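Local coordinates for protein endoglucanase (Clostridium thermocellum, PDB 2E4T) that probably hydrolyses internal beta-1,4-glucosidic bonds in cellulose and xyloglucan, as the family 44 glycoside hydrolase part of a longer multidomain cellulase, at residues E54-N59 with Y71-G76; G76-G81 with V90-D95; E252-R255 with D259-L262; G370-A375 with P505-C510; N475-D480 with I486-P491. All blocks are in the same frame, centred on the assembly; numbering follows the deposited sequence. Where two conformers were deposited one is given.

How the contacts relate
Contacts 1-3 lie on the TIM-like barrel, and contacts 4 and 5 involve the beta-rich domain. Contacts 1 and 2 touch and share G76: the first is buried and joins the calcium-side loop to helix 71-75, while the second is partly exposed and sets the loop after that helix against helix 88-99. Contact 3, about 37 Å from contact 1 between centres, is partly buried and relies on aromatic rings and water. Contact 4 is buried, without hydrogen bonds across it, a methyl packing on a bulged backbone between barrel helix 368-384 and strand 508-514. Contact 5 is a partly exposed hairpin at the edge of the same sheet, rich in hydrogen bonds; F479 and A509 bind it to contact 4.

Contact 1: E54-N59 with Y71-G76; sequences ENNFSN and YLLEDG. With CA (calcium ion), chain C.
N56 and S58 meet L73 and L72 of the short helix 71-75 through carbon contacts and a shared water. At the start of 54-59, E54 reaches the other way: its extended chain (chi2 -175°) delivers both carboxylate oxygens to the calcium ion, with OE1 at 2.5 Å from the metal. D150, D153, Y155 and two waters complete that site. N55 makes an Asx turn, its OD1 accepting from F57 N at 3.1 Å, and at its middle N56 takes a positive phi of 73°. N56 CB rests on L73 CD2 at 3.6 Å, the two side chains crossing at about a right angle, while its amide is bonded to Y51 and T85. The carbonyl N56 O takes a proton from water 1, 2.9 Å away. That water 1 accepts in turn from L72 N, a first-turn amide of the helix, at 3.0 Å. The chain then enters strand 58-59, antiparallel to strand 67-69, from which helix 71-75 follows almost at once. S58 OG donates to the same water 1 at 2.8 Å. S58 OG also packs against L72 CD1 at 3.6 Å and accepts a bond from R47.

Contact 2: G76-G81 with V90-D95; sequences GGVPKG and VTTFHD
T92 reaches out from helix 88-99 and sets its two branches against different parts of the loop 76-81. The methyl CG2 lies 3.6 Å from G76 O and, more loosely, 4.2 Å from G77 O. The other branch, OG1, faces the forked end of V78, 3.6 Å from V78 CG2 and 3.8 Å from V78 CG1. No hydrogen bond crosses the contact. With OG1 anti to the T92 carbonyl carbon and beside its backbone N (chi1 -61°), the hydroxyl is turned back along its own helix, where it bonds to S88 O, so a polar atom whose bond is made within the helix can present itself to valine methyls. The loop takes its course from a Schellman motif: G77, with phi 73°, is the first residue after helix 71-75 to leave helical angles, and V78 N reaches back to L73 O in a probable hydrogen bond. That turn places V78 before T92 directly after the helix end. The two loop carbonyls on either side of G77 have partners of their own, G76 O bonding to K96 NZ and V78 O to W83 NE1. Helix 88-99 connects the parallel neighbours 40-43 and 104-109, a beta-alpha-beta unit of the TIM-like barrel. V90 packs inward on F43 and I107, while H94 bonds to T105 and meets Y169 edge-to-face.

Contact 3: E252-R255 with D259-L262; sequences EGYR and DYYL
Y254 and Y260 make a T-shaped aromatic pair, the edge of Y260 directed at the face of Y254, with centroids 5.4 Å apart and planes at 81°. Their nearest carbons are Y254 CE2 and Y260 CD1, at 3.6 Å. A CH-pi contact adds to this: Y260 CA stands 3.9 Å from the centroid of the Y254 ring and 20° off its normal, so both backbone and side chain of Y260 lean on the one ring. The phenol ends lead beyond the contact, Y254 OH to D263 and Y260 OH to E250. Polar contact is made through water. D259 OD2 accepts from water 4 at 2.7 Å, and that water accepts from R255 N. Water 5 lies 2.6 Å from D259 OD2, donates to it and accepts from R255 NE. The direct approach of R255 NE to D259 OD2, at 4.5 Å, is too long for a salt bridge. The bend at chi3 (75°) turns the guanidinium, which pairs with D334 and bonds to N341, while D259 OD1 bonds to S345. The loop 252-255 thus folds back on the first turn of helix 257-272, which connects the parallel neighbours 226-232 and 279-284 of the TIM-like barrel.

Contact 4: G370-A375 with P505-C510; sequences GGIAQA and PALTAC
I372 CD1 presses on the backbone of L507, a leucine in left-handed conformation (phi 45°, psi 63°) at the first position of a G1 beta bulge, a place commonly taken by glycine. L507 and T508 both face N452 in the bulge, which leads into strand 508-514 of the beta-rich domain. I372 belongs to helix 368-384, the connection between strands 354-360 and 388-391 of the TIM-like barrel, so this contact joins the two domains. It is buried, with no hydrogen bond across it. The isoleucine arm is extended (chi2 174°) and carries CD1 to 3.6 Å from L507 C, with T508 N at 3.8 Å. The methyl therefore lies against the peptide unit joining the two bulge residues. On the leucine side chain, I372 CD1 comes to 4.0 Å from L507 CB and to 4.1 Å from L507 CD2. L311 of helix 304-312 touches both I372 and L507. Further along the strand A509 points its CB toward the helix, while its backbone is bonded to F479 in the neighbouring strand 474-480. Nearer the base of the isoleucine arm, I372 CG1 faces A509 CB at a looser 4.4 Å.

Contact 5: N475-D480 with I486-P491; sequences NVWAFD and ITQRTP
Strands 474-480 and 486-492 form a beta hairpin whose second strand edges the large mixed sheet. A478 and T487 are a hydrogen-bonded pair, with A478 N to T487 O and T487 N to A478 O both 3.0 Å. W477 and Q488 are the non-hydrogen-bonded pair beside it. There Q488 runs alongside the indole, its CG over the five-membered ring 4.0 Å from the centroid and its amide plane only 21° from the ring. Toward N475 the strands are joined by R489 N to V476 O (2.8 Å), whereas V476 N and R489 O are bridged by a water that also accepts from N475 ND2 and Q488 NE2. On the face of V476 and A478, R489 bends at chi2 (-57°), laying its guanidinium over A478 CB, 3.8 Å from CZ. NH1 and NH2 both grip D480 OD2, NH2 at 3.0 Å, in a salt bridge, and NE bonds to T487 O at 3.2 Å. That oxygen thus serves A478 N and R489 NE from opposite faces of its plane. With bonds to both strands and a methyl under one face, the guanidinium is probably held in rotation, and its charge would probably steady the D480 carboxylate.

Contact 1: E54-N59 with Y71-G76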
# COMPACT_ATOMS: atom_id res chain seq x y z
N GLU A 54 -23.04 -4.01 -10.94
CA GLU A 54 -24.11 -4.70 -11.66
C GLU A 54 -23.86 -4.77 -13.15
O GLU A 54 -24.30 -5.72 -13.80
CB GLU A 54 -25.45 -3.99 -11.41
CG GLU A 54 -25.84 -3.91 -9.94
CD GLU A 54 -27.24 -3.32 -9.73
OE1 GLU A 54 -27.79 -2.69 -10.69
OE2 GLU A 54 -27.79 -3.46 -8.61
N ASN A 55 -23.20 -3.74 -13.70
CA ASN A 55 -23.00 -3.63 -15.17
C ASN A 55 -21.58 -3.31 -15.56
O ASN A 55 -21.28 -3.26 -16.76
CB ASN A 55 -24.00 -2.65 -15.76
CG ASN A 55 -23.86 -1.30 -15.15
OD1 ASN A 55 -22.79 -0.91 -14.66
ND2 ASN A 55 -24.96 -0.55 -15.17
N ASN A 56 -20.66 -3.12 -14.59
CA ASN A 56 -19.23 -2.89 -14.83
C ASN A 56 -18.87 -1.51 -15.39
O ASN A 56 -17.68 -1.30 -15.66
CB ASN A 56 -18.58 -4.00 -15.65
CG ASN A 56 -18.76 -5.33 -14.98
OD1 ASN A 56 -18.19 -5.59 -13.89
ND2 ASN A 56 -19.57 -6.19 -15.57
N PHE A 57 -19.83 -0.61 -15.52
CA PHE A 57 -19.49 0.73 -15.94
C PHE A 57 -18.81 1.48 -14.80
O PHE A 57 -18.97 1.14 -13.61
CB PHE A 57 -20.73 1.48 -16.42
CG PHE A 57 -21.40 0.80 -17.60
CD1 PHE A 57 -20.69 0.48 -18.74
CD2 PHE A 57 -22.78 0.57 -17.61
CE1 PHE A 57 -21.31 -0.10 -19.83
CE2 PHE A 57 -23.42 -0.03 -18.68
CZ PHE A 57 -22.68 -0.36 -19.79
N SER A 58 -18.09 2.54 -15.16
CA SER A 58 -17.42 3.37 -14.16
C SER A 58 -17.18 4.74 -14.81
O SER A 58 -17.40 4.92 -16.01
CB SER A 58 -16.07 2.76 -13.71
OG SER A 58 -15.16 2.67 -14.79
N ASN A 59 -16.72 5.69 -13.97
CA ASN A 59 -16.58 7.07 -14.41
C ASN A 59 -15.16 7.56 -14.14
O ASN A 59 -14.59 7.38 -13.06
CB ASN A 59 -17.63 7.95 -13.71
CG ASN A 59 -17.76 9.32 -14.38
OD1 ASN A 59 -16.93 10.21 -14.16
ND2 ASN A 59 -18.76 9.47 -15.26
N TYR A 71 -14.07 1.48 -19.45
CA TYR A 71 -12.63 1.47 -19.22
C TYR A 71 -12.17 0.33 -18.34
O TYR A 71 -11.13 -0.30 -18.62
CB TYR A 71 -12.19 2.81 -18.61
CG TYR A 71 -10.72 2.81 -18.18
CD1 TYR A 71 -9.72 3.02 -19.12
CD2 TYR A 71 -10.33 2.54 -16.88
CE1 TYR A 71 -8.36 2.97 -18.74
CE2 TYR A 71 -8.98 2.52 -16.48
CZ TYR A 71 -8.02 2.77 -17.40
OH TYR A 71 -6.69 2.76 -17.04
N LEU A 72 -12.86 0.05 -17.21
CA LEU A 72 -12.31 -0.96 -16.30
C LEU A 72 -12.41 -2.36 -16.91
O LEU A 72 -11.59 -3.23 -16.58
CB LEU A 72 -12.96 -0.91 -14.92
CG LEU A 72 -12.56 0.28 -14.08
CD1 LEU A 72 -13.36 0.31 -12.80
CD2 LEU A 72 -11.04 0.27 -13.77
N LEU A 73 -13.43 -2.63 -17.74
CA LEU A 73 -13.53 -3.88 -18.46
C LEU A 73 -12.33 -4.06 -19.40
O LEU A 73 -11.69 -5.12 -19.48
CB LEU A 73 -14.83 -3.95 -19.26
CG LEU A 73 -16.08 -4.11 -18.41
CD1 LEU A 73 -17.33 -3.64 -19.20
CD2 LEU A 73 -16.22 -5.53 -17.92
N GLU A 74 -12.03 -3.00 -20.16
CA GLU A 74 -10.95 -3.03 -21.12
C GLU A 74 -9.59 -3.11 -20.43
O GLU A 74 -8.78 -4.01 -20.72
CB GLU A 74 -11.04 -1.78 -22.01
CG GLU A 74 -12.25 -1.78 -22.84
CD GLU A 74 -12.39 -0.42 -23.50
OE1 GLU A 74 -11.44 0.03 -24.19
OE2 GLU A 74 -13.43 0.26 -23.35
N ASP A 75 -9.35 -2.22 -19.48
CA ASP A 75 -8.05 -2.18 -18.81
C ASP A 75 -7.77 -3.43 -18.00
O ASP A 75 -6.60 -3.85 -17.88
CB ASP A 75 -7.94 -0.98 -17.91
CG ASP A 75 -6.54 -0.84 -17.32
OD1 ASP A 75 -5.63 -0.50 -18.10
OD2 ASP A 75 -6.32 -1.10 -16.14
N GLY A 76 -8.83 -4.04 -17.44
CA GLY A 76 -8.65 -5.26 -16.68
C GLY A 76 -8.53 -6.50 -17.52
O GLY A 76 -8.29 -7.59 -16.96
CA CA C . -29.80 -2.21 -9.24
O HOH W 1 -15.80 0.61 -16.64
O HOH W 2 -30.79 -3.51 -7.51
O HOH W 3 -29.74 -0.42 -10.82

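Contact 2: G76-G81 with V90-D95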
# COMPACT_ATOMS: atom_id res chain seq x y z
N GLY A 76 -8.83 -4.04 -17.44
CA GLY A 76 -8.65 -5.26 -16.68
C GLY A 76 -8.53 -6.50 -17.52
O GLY A 76 -8.29 -7.59 -16.96
N GLY A 77 -8.71 -6.43 -18.82
CA GLY A 77 -8.65 -7.60 -19.68
C GLY A 77 -9.85 -8.52 -19.54
O GLY A 77 -9.72 -9.74 -19.71
N VAL A 78 -11.03 -7.97 -19.25
CA VAL A 78 -12.21 -8.81 -19.13
C VAL A 78 -12.64 -9.24 -20.56
O VAL A 78 -12.87 -8.40 -21.41
CB VAL A 78 -13.37 -8.05 -18.41
CG1 VAL A 78 -14.54 -8.99 -18.25
CG2 VAL A 78 -12.90 -7.50 -17.08
N PRO A 79 -12.85 -10.52 -20.81
CA PRO A 79 -13.34 -10.92 -22.15
C PRO A 79 -14.71 -10.31 -22.45
O PRO A 79 -15.54 -10.22 -21.52
CB PRO A 79 -13.46 -12.46 -22.05
CG PRO A 79 -12.65 -12.85 -20.92
CD PRO A 79 -12.61 -11.66 -19.94
N LYS A 80 -14.98 -9.98 -23.73
CA LYS A 80 -16.21 -9.29 -24.11
C LYS A 80 -17.39 -10.12 -23.70
O LYS A 80 -18.44 -9.53 -23.40
CB LYS A 80 -16.16 -8.91 -25.60
CG LYS A 80 -15.35 -7.63 -25.74
CD LYS A 80 -14.99 -7.28 -27.15
CE LYS A 80 -14.29 -5.94 -27.21
NZ LYS A 80 -12.96 -5.99 -26.54
N GLY A 81 -17.30 -11.44 -23.74
CA GLY A 81 -18.45 -12.29 -23.40
C GLY A 81 -18.88 -12.17 -21.94
O GLY A 81 -19.97 -12.62 -21.61
N VAL A 90 -14.22 -7.23 -11.22
CA VAL A 90 -13.64 -7.65 -9.94
C VAL A 90 -13.30 -9.13 -9.94
O VAL A 90 -12.25 -9.53 -9.39
CB VAL A 90 -14.55 -7.21 -8.79
CG1 VAL A 90 -14.13 -7.85 -7.49
CG2 VAL A 90 -14.52 -5.68 -8.69
N THR A 91 -14.15 -9.97 -10.56
CA THR A 91 -13.83 -11.38 -10.58
C THR A 91 -12.66 -11.66 -11.54
O THR A 91 -11.83 -12.56 -11.25
CB THR A 91 -15.05 -12.24 -10.89
OG1 THR A 91 -15.54 -11.96 -12.22
CG2 THR A 91 -16.17 -12.01 -9.88
N THR A 92 -12.52 -10.91 -12.63
CA THR A 92 -11.31 -11.07 -13.44
C THR A 92 -10.08 -10.64 -12.63
O THR A 92 -9.04 -11.32 -12.63
CB THR A 92 -11.40 -10.25 -14.76
OG1 THR A 92 -12.51 -10.74 -15.52
CG2 THR A 92 -10.15 -10.37 -15.58
N PHE A 93 -10.21 -9.54 -11.88
CA PHE A 93 -9.10 -9.04 -11.10
C PHE A 93 -8.67 -10.07 -10.06
O PHE A 93 -7.45 -10.37 -9.91
CB PHE A 93 -9.56 -7.73 -10.40
CG PHE A 93 -8.46 -7.02 -9.68
CD1 PHE A 93 -7.76 -6.00 -10.29
CD2 PHE A 93 -8.15 -7.33 -8.33
CE1 PHE A 93 -6.71 -5.34 -9.60
CE2 PHE A 93 -7.15 -6.67 -7.65
CZ PHE A 93 -6.42 -5.69 -8.30
N HIS A 94 -9.63 -10.64 -9.32
CA HIS A 94 -9.31 -11.63 -8.32
C HIS A 94 -8.85 -12.95 -8.93
O HIS A 94 -7.92 -13.60 -8.43
CB HIS A 94 -10.47 -11.80 -7.35
CG HIS A 94 -10.14 -12.68 -6.17
ND1 HIS A 94 -9.01 -12.48 -5.36
CD2 HIS A 94 -10.83 -13.73 -5.67
CE1 HIS A 94 -9.06 -13.40 -4.41
NE2 HIS A 94 -10.15 -14.17 -4.57
N ASP A 95 -9.50 -13.36 -10.03
CA ASP A 95 -9.05 -14.60 -10.69
C ASP A 95 -7.58 -14.45 -11.11
O ASP A 95 -6.79 -15.42 -10.97
CB ASP A 95 -9.88 -14.91 -11.93
CG ASP A 95 -11.29 -15.36 -11.64
OD1 ASP A 95 -11.62 -15.71 -10.49
OD2 ASP A 95 -12.06 -15.46 -12.65

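Contact 3: E252-R255 with D259-L262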
# COMPACT_ATOMS: atom_id res chain seq x y z
N GLU A 252 -12.37 19.39 17.51
CA GLU A 252 -12.01 19.99 18.81
C GLU A 252 -11.42 18.90 19.70
O GLU A 252 -12.04 17.84 19.94
CB GLU A 252 -13.25 20.61 19.48
CG GLU A 252 -12.85 21.29 20.80
CD GLU A 252 -13.96 22.01 21.48
OE1 GLU A 252 -15.12 21.94 21.06
OE2 GLU A 252 -13.67 22.65 22.50
N GLY A 253 -10.20 19.16 20.23
CA GLY A 253 -9.54 18.20 21.11
C GLY A 253 -8.74 17.11 20.40
O GLY A 253 -8.13 16.25 21.08
N TYR A 254 -8.73 17.12 19.06
CA TYR A 254 -7.99 16.12 18.31
C TYR A 254 -6.79 16.79 17.63
O TYR A 254 -6.92 17.83 16.97
CB TYR A 254 -8.87 15.49 17.24
CG TYR A 254 -9.96 14.63 17.81
CD1 TYR A 254 -9.70 13.33 18.27
CD2 TYR A 254 -11.26 15.08 17.90
CE1 TYR A 254 -10.70 12.51 18.74
CE2 TYR A 254 -12.28 14.30 18.40
CZ TYR A 254 -12.02 13.01 18.79
OH TYR A 254 -13.04 12.26 19.26
N ARG A 255 -5.64 16.13 17.73
CA ARG A 255 -4.42 16.64 17.17
C ARG A 255 -4.47 16.66 15.62
O ARG A 255 -3.80 17.50 14.98
CB ARG A 255 -3.22 15.78 17.67
CG ARG A 255 -1.85 16.43 17.51
CD ARG A 255 -0.80 15.63 18.22
NE ARG A 255 -0.42 14.37 17.53
CZ ARG A 255 0.68 14.15 16.83
NH1 ARG A 255 1.56 15.12 16.58
NH2 ARG A 255 0.92 12.91 16.40
N ASP A 259 -6.63 10.91 14.36
CA ASP A 259 -7.11 10.54 15.71
C ASP A 259 -8.61 10.53 15.80
O ASP A 259 -9.20 9.66 16.48
CB ASP A 259 -6.56 11.55 16.73
CG ASP A 259 -5.06 11.41 16.95
OD1 ASP A 259 -4.49 10.37 16.60
OD2 ASP A 259 -4.49 12.38 17.55
N TYR A 260 -9.27 11.53 15.19
CA TYR A 260 -10.74 11.58 15.16
C TYR A 260 -11.29 10.31 14.49
O TYR A 260 -12.24 9.67 14.99
CB TYR A 260 -11.19 12.82 14.42
CG TYR A 260 -12.68 12.91 14.17
CD1 TYR A 260 -13.52 13.62 15.04
CD2 TYR A 260 -13.24 12.35 13.03
CE1 TYR A 260 -14.87 13.76 14.78
CE2 TYR A 260 -14.61 12.48 12.76
CZ TYR A 260 -15.41 13.21 13.64
OH TYR A 260 -16.74 13.37 13.30
N TYR A 261 -10.71 9.95 13.34
CA TYR A 261 -11.23 8.78 12.62
C TYR A 261 -11.10 7.53 13.45
O TYR A 261 -12.04 6.74 13.60
CB TYR A 261 -10.44 8.64 11.28
CG TYR A 261 -10.92 7.54 10.41
CD1 TYR A 261 -12.07 7.68 9.64
CD2 TYR A 261 -10.21 6.33 10.32
CE1 TYR A 261 -12.52 6.69 8.80
CE2 TYR A 261 -10.66 5.33 9.45
CZ TYR A 261 -11.76 5.51 8.68
OH TYR A 261 -12.12 4.50 7.79
N LEU A 262 -9.91 7.32 14.04
CA LEU A 262 -9.72 6.13 14.88
C LEU A 262 -10.68 6.15 16.07
O LEU A 262 -11.28 5.11 16.40
CB LEU A 262 -8.25 6.09 15.36
CG LEU A 262 -7.24 5.77 14.27
CD1 LEU A 262 -5.86 6.17 14.76
CD2 LEU A 262 -7.30 4.30 13.87
O HOH W 4 -5.61 13.85 19.49
O HOH W 5 -2.01 12.19 18.43

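Contact 4: G370-A375 with P505-C510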
# COMPACT_ATOMS: atom_id res chain seq x y z
N GLY A 370 15.40 4.49 -7.70
CA GLY A 370 14.04 4.05 -7.44
C GLY A 370 14.01 2.63 -6.92
O GLY A 370 13.15 2.27 -6.09
N GLY A 371 14.93 1.77 -7.37
CA GLY A 371 15.01 0.40 -6.87
C GLY A 371 15.54 0.32 -5.45
O GLY A 371 15.02 -0.45 -4.61
N ILE A 372 16.59 1.08 -5.15
CA ILE A 372 17.13 1.11 -3.81
C ILE A 372 16.10 1.71 -2.84
O ILE A 372 15.86 1.15 -1.76
CB ILE A 372 18.49 1.83 -3.75
CG1 ILE A 372 19.53 1.02 -4.58
CG2 ILE A 372 18.92 1.99 -2.30
CD1 ILE A 372 20.87 1.73 -4.72
N ALA A 373 15.48 2.82 -3.22
CA ALA A 373 14.46 3.40 -2.34
C ALA A 373 13.32 2.41 -2.12
O ALA A 373 12.82 2.28 -0.99
CB ALA A 373 13.94 4.73 -2.89
N GLN A 374 12.87 1.72 -3.20
CA GLN A 374 11.80 0.74 -3.04
C GLN A 374 12.20 -0.35 -2.04
O GLN A 374 11.42 -0.74 -1.16
CB GLN A 374 11.47 0.13 -4.40
CG GLN A 374 10.38 -0.95 -4.31
CD GLN A 374 9.04 -0.38 -3.93
OE1 GLN A 374 8.77 0.83 -4.02
NE2 GLN A 374 8.13 -1.27 -3.51
N ALA A 375 13.43 -0.90 -2.21
CA ALA A 375 13.87 -1.95 -1.28
C ALA A 375 13.94 -1.41 0.15
O ALA A 375 13.65 -2.14 1.13
CB ALA A 375 15.22 -2.51 -1.74
N PRO A 505 29.78 -2.42 -4.22
CA PRO A 505 29.90 -1.21 -5.07
C PRO A 505 28.84 -0.16 -4.75
O PRO A 505 27.81 -0.42 -4.10
CB PRO A 505 29.71 -1.75 -6.48
CG PRO A 505 30.10 -3.23 -6.36
CD PRO A 505 29.57 -3.62 -5.02
N ALA A 506 29.12 1.07 -5.20
CA ALA A 506 28.18 2.15 -5.13
C ALA A 506 26.81 1.68 -5.68
O ALA A 506 26.72 0.89 -6.62
CB ALA A 506 28.67 3.32 -5.98
N LEU A 507 25.74 2.24 -5.08
CA LEU A 507 24.37 2.11 -5.58
C LEU A 507 24.06 0.65 -5.98
O LEU A 507 23.73 0.33 -7.11
CB LEU A 507 24.09 3.05 -6.76
CG LEU A 507 24.26 4.54 -6.38
CD1 LEU A 507 23.98 5.41 -7.64
CD2 LEU A 507 23.40 4.96 -5.20
N THR A 508 24.12 -0.22 -4.96
CA THR A 508 23.82 -1.63 -5.14
C THR A 508 22.87 -2.09 -4.02
O THR A 508 23.01 -1.64 -2.87
CB THR A 508 25.13 -2.44 -5.07
OG1 THR A 508 25.91 -2.05 -6.21
CG2 THR A 508 24.94 -3.98 -5.22
N ALA A 509 21.98 -2.99 -4.37
CA ALA A 509 21.06 -3.61 -3.44
C ALA A 509 21.31 -5.10 -3.44
O ALA A 509 21.24 -5.73 -4.49
CB ALA A 509 19.60 -3.34 -3.85
N CYS A 510 21.57 -5.68 -2.26
CA CYS A 510 21.87 -7.08 -2.14
C CYS A 510 20.94 -7.78 -1.15
O CYS A 510 20.43 -7.18 -0.21
CB CYS A 510 23.30 -7.24 -1.41
SG CYS A 510 24.67 -6.39 -2.18

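Contact 5: N475-D480 with I486-P491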
# COMPACT_ATOMS: atom_id res chain seq x y z
N ASN A 475 25.16 -16.82 0.52
CA ASN A 475 24.87 -16.64 -0.90
C ASN A 475 24.30 -15.24 -1.10
O ASN A 475 23.69 -14.68 -0.18
CB ASN A 475 24.00 -17.76 -1.39
CG ASN A 475 24.78 -19.05 -1.56
OD1 ASN A 475 24.58 -20.00 -0.77
ND2 ASN A 475 25.72 -19.08 -2.47
N VAL A 476 24.52 -14.67 -2.29
CA VAL A 476 24.20 -13.29 -2.53
C VAL A 476 23.51 -13.12 -3.85
O VAL A 476 23.95 -13.67 -4.87
CB VAL A 476 25.48 -12.41 -2.54
CG1 VAL A 476 25.10 -10.93 -2.76
CG2 VAL A 476 26.28 -12.55 -1.23
N TRP A 477 22.41 -12.33 -3.86
CA TRP A 477 21.73 -11.90 -5.06
C TRP A 477 21.66 -10.37 -5.05
O TRP A 477 21.49 -9.78 -3.98
CB TRP A 477 20.31 -12.50 -5.13
CG TRP A 477 20.31 -13.98 -5.37
CD1 TRP A 477 20.05 -14.57 -6.60
CD2 TRP A 477 20.54 -15.04 -4.47
NE1 TRP A 477 20.09 -15.91 -6.49
CE2 TRP A 477 20.41 -16.24 -5.21
CE3 TRP A 477 20.83 -15.12 -3.11
CZ2 TRP A 477 20.56 -17.51 -4.63
CZ3 TRP A 477 20.97 -16.36 -2.51
CH2 TRP A 477 20.85 -17.52 -3.28
N ALA A 478 21.82 -9.73 -6.21
CA ALA A 478 21.89 -8.26 -6.19
C ALA A 478 21.42 -7.68 -7.51
O ALA A 478 21.44 -8.33 -8.55
CB ALA A 478 23.31 -7.78 -5.89
N PHE A 479 21.02 -6.40 -7.42
CA PHE A 479 20.86 -5.57 -8.61
C PHE A 479 21.63 -4.26 -8.41
O PHE A 479 22.04 -3.88 -7.31
CB PHE A 479 19.38 -5.32 -8.99
CG PHE A 479 18.58 -4.52 -7.97
CD1 PHE A 479 18.62 -3.13 -7.95
CD2 PHE A 479 17.74 -5.17 -7.05
CE1 PHE A 479 17.84 -2.41 -7.08
CE2 PHE A 479 16.94 -4.44 -6.18
CZ PHE A 479 16.97 -3.05 -6.20
N ASP A 480 21.88 -3.57 -9.55
CA ASP A 480 22.79 -2.43 -9.54
C ASP A 480 22.54 -1.64 -10.85
O ASP A 480 21.60 -1.94 -11.59
CB ASP A 480 24.25 -2.87 -9.36
CG ASP A 480 24.65 -3.89 -10.39
OD1 ASP A 480 24.19 -3.81 -11.57
OD2 ASP A 480 25.47 -4.78 -10.03
N ILE A 486 17.91 -9.27 -11.15
CA ILE A 486 18.59 -9.70 -9.93
C ILE A 486 19.44 -10.91 -10.29
O ILE A 486 18.92 -11.92 -10.81
CB ILE A 486 17.59 -10.06 -8.84
CG1 ILE A 486 16.73 -8.84 -8.49
CG2 ILE A 486 18.33 -10.59 -7.62
CD1 ILE A 486 15.55 -9.18 -7.61
N THR A 487 20.77 -10.82 -10.06
CA THR A 487 21.67 -11.89 -10.44
C THR A 487 22.41 -12.38 -9.20
O THR A 487 22.75 -11.63 -8.29
CB THR A 487 22.64 -11.42 -11.53
OG1 THR A 487 23.36 -10.33 -11.00
CG2 THR A 487 21.90 -11.07 -12.80
N GLN A 488 22.73 -13.67 -9.22
CA GLN A 488 23.48 -14.29 -8.13
C GLN A 488 24.94 -13.87 -8.27
O GLN A 488 25.51 -13.85 -9.38
CB GLN A 488 23.33 -15.83 -8.16
CG GLN A 488 23.85 -16.44 -6.89
CD GLN A 488 23.56 -17.89 -6.76
OE1 GLN A 488 22.94 -18.54 -7.63
NE2 GLN A 488 24.03 -18.46 -5.65
N ARG A 489 25.54 -13.57 -7.12
CA ARG A 489 26.92 -13.10 -7.05
C ARG A 489 27.78 -14.13 -6.31
O ARG A 489 27.28 -15.11 -5.77
CB ARG A 489 26.96 -11.75 -6.31
CG ARG A 489 25.96 -10.71 -6.84
CD ARG A 489 26.10 -10.41 -8.32
NE ARG A 489 25.07 -9.50 -8.86
CZ ARG A 489 25.26 -8.21 -9.08
NH1 ARG A 489 26.42 -7.59 -8.71
NH2 ARG A 489 24.29 -7.50 -9.62
N THR A 490 29.09 -13.88 -6.27
CA THR A 490 29.98 -14.84 -5.61
C THR A 490 29.60 -14.96 -4.13
O THR A 490 29.43 -13.93 -3.46
CB THR A 490 31.42 -14.33 -5.73
OG1 THR A 490 31.68 -14.17 -7.13
CG2 THR A 490 32.40 -15.31 -5.11
N PRO A 491 29.51 -16.18 -3.59
CA PRO A 491 29.12 -16.29 -2.18
C PRO A 491 30.24 -15.79 -1.25
O PRO A 491 31.43 -15.93 -1.55
CB PRO A 491 28.96 -17.77 -1.97
CG PRO A 491 29.88 -18.39 -2.98
CD PRO A 491 29.64 -17.48 -4.24
O HOH W 6 25.78 -16.63 -4.03